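Local coordinates for thiamin pyrophosphokinase (Geobacillus thermodenitrificans, PDB 3K94), which catalyses the transfer of a pyrophosphate group from ATP to thiamine, giving thiamine diphosphate, the active cofactor form of vitamin B1, at the interface of chains A and B. Coordinates in Å, arbitrary orientation; residue numbers count along the deposited sequence, not the author numbering. Chains: chain A/B, Thiamin pyrophosphokinase.

The interface of chains A and B. Residues chain A 102, 106, 109-110, 113, 133, 207; chain B 106, 109-110.
A:Phe110 and B:Phe110 meet tip to tip at the centre of this apolar patch, their CE1 atoms 3.4 Å apart. The two-fold relates them, and each ring leaves its helix with CG anti to its own carbonyl carbon (chi1 -79° in B:Phe110), which carries it toward the partner chain. The rings meet corner to corner through CE1 and CD1, their planes tilted by about 52°, so they do not stack face to face. Beside the rings, A:Leu109 and B:Leu109 also point at each other, CD2 to CD2 at 3.7 Å. The same CD2 of B:Leu109 touches CZ of A:Phe110 at 3.8 Å, knitting the leucine pair to the aromatic pair.

Further out, chain A packs around B:Phe110. CG2 of A:Val113 meets ring atom CZ, and CD1 of A:Leu133 approaches CE2 of B:Phe110 at 3.8 Å. A:Ile207 reaches in with its CD1, 3.9 Å from CD2 of B:Phe110, and lies equally near the backbone carbon of B:Leu106. An alanine in place of B:Phe110 would probably open a gap between A:Val113, A:Leu133 and A:Ile207 and leave the A:Phe110 ring without its mate.

Toward the rim, B:Leu106 splits its branches: CD2 lies 4.0 Å from CD2 of A:Leu109, while CD1 faces the methyl CG2 of A:Thr102. That threonine gives the contact its methyl and not its hydroxyl OG1; across the whole patch the partners meet through carbon, with no polar pair bridging the chains.

Helix 106-118 of each subunit supplies the core, the two copies packing against each other at the two-fold axis. A:Thr102 comes from the loop ahead of that helix, while strands 131-136 and 204-209 of chain A bring A:Leu133 and A:Ile207 over the start of the chain B helix, consistent with a dimer, as in the deposited assembly.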
# COMPACT_ATOMS: atom_id res chain seq x y z
N THR A 102 2.56 5.93 4.98
CA THR A 102 2.50 5.36 3.63
C THR A 102 3.85 5.44 2.91
O THR A 102 4.76 6.11 3.38
CB THR A 102 1.45 6.07 2.75
OG1 THR A 102 1.94 7.37 2.39
CG2 THR A 102 0.11 6.20 3.47
N LEU A 106 6.38 -1.22 1.92
CA LEU A 106 4.94 -1.44 1.89
C LEU A 106 4.46 -2.32 3.04
O LEU A 106 3.28 -2.31 3.37
CB LEU A 106 4.52 -2.05 0.56
CG LEU A 106 4.74 -1.13 -0.65
CD1 LEU A 106 4.59 -1.93 -1.94
CD2 LEU A 106 3.79 0.06 -0.60
N LEU A 109 2.99 0.14 5.41
CA LEU A 109 1.64 0.53 5.03
C LEU A 109 0.61 -0.55 5.34
O LEU A 109 -0.40 -0.28 5.99
CB LEU A 109 1.57 0.89 3.54
CG LEU A 109 0.14 1.11 3.03
CD1 LEU A 109 -0.45 2.35 3.64
CD2 LEU A 109 0.09 1.19 1.50
N PHE A 110 0.86 -1.77 4.87
CA PHE A 110 -0.11 -2.84 5.03
C PHE A 110 -0.31 -3.22 6.50
O PHE A 110 -1.43 -3.47 6.93
CB PHE A 110 0.23 -4.04 4.13
CG PHE A 110 -0.11 -3.78 2.68
CD1 PHE A 110 -1.40 -3.97 2.22
CD2 PHE A 110 0.84 -3.29 1.80
CE1 PHE A 110 -1.73 -3.71 0.90
CE2 PHE A 110 0.53 -3.03 0.48
CZ PHE A 110 -0.76 -3.23 0.03
N VAL A 113 -2.52 -0.62 7.97
CA VAL A 113 -3.91 -0.87 7.62
C VAL A 113 -4.53 -1.94 8.54
O VAL A 113 -5.67 -1.80 8.96
CB VAL A 113 -4.11 -1.20 6.11
CG1 VAL A 113 -5.54 -1.70 5.85
CG2 VAL A 113 -3.82 0.04 5.23
N LEU A 133 -7.19 7.57 4.01
CA LEU A 133 -7.64 6.19 4.02
C LEU A 133 -8.28 5.83 5.35
O LEU A 133 -7.67 6.02 6.40
CB LEU A 133 -6.45 5.25 3.69
CG LEU A 133 -6.70 3.74 3.68
CD1 LEU A 133 -5.61 3.03 2.85
CD2 LEU A 133 -6.73 3.15 5.09
N ILE A 207 -11.02 5.12 0.46
CA ILE A 207 -9.86 5.93 0.13
C ILE A 207 -10.34 7.14 -0.66
O ILE A 207 -10.91 7.00 -1.72
CB ILE A 207 -8.84 5.15 -0.70
CG1 ILE A 207 -8.33 3.93 0.07
CG2 ILE A 207 -7.67 6.05 -1.09
CD1 ILE A 207 -7.39 3.06 -0.74
N LEU B 106 -3.49 5.74 -3.44
CA LEU B 106 -3.44 4.42 -2.80
C LEU B 106 -4.50 3.46 -3.32
O LEU B 106 -4.30 2.25 -3.23
CB LEU B 106 -3.59 4.57 -1.27
CG LEU B 106 -2.42 5.19 -0.50
CD1 LEU B 106 -2.81 5.37 0.96
CD2 LEU B 106 -1.15 4.34 -0.63
N LEU B 109 -2.86 1.07 -5.80
CA LEU B 109 -2.13 -0.04 -5.19
C LEU B 109 -3.09 -1.10 -4.63
O LEU B 109 -2.90 -2.30 -4.81
CB LEU B 109 -1.19 0.44 -4.09
CG LEU B 109 -0.63 -0.69 -3.21
CD1 LEU B 109 0.28 -1.62 -3.98
CD2 LEU B 109 0.11 -0.13 -1.99
N PHE B 110 -4.12 -0.65 -3.96
CA PHE B 110 -5.01 -1.60 -3.29
C PHE B 110 -5.85 -2.36 -4.29
O PHE B 110 -6.10 -3.54 -4.12
CB PHE B 110 -5.86 -0.91 -2.21
CG PHE B 110 -5.09 -0.67 -0.94
CD1 PHE B 110 -4.95 -1.68 -0.01
CD2 PHE B 110 -4.48 0.54 -0.70
CE1 PHE B 110 -4.24 -1.46 1.15
CE2 PHE B 110 -3.76 0.76 0.45
CZ PHE B 110 -3.64 -0.24 1.38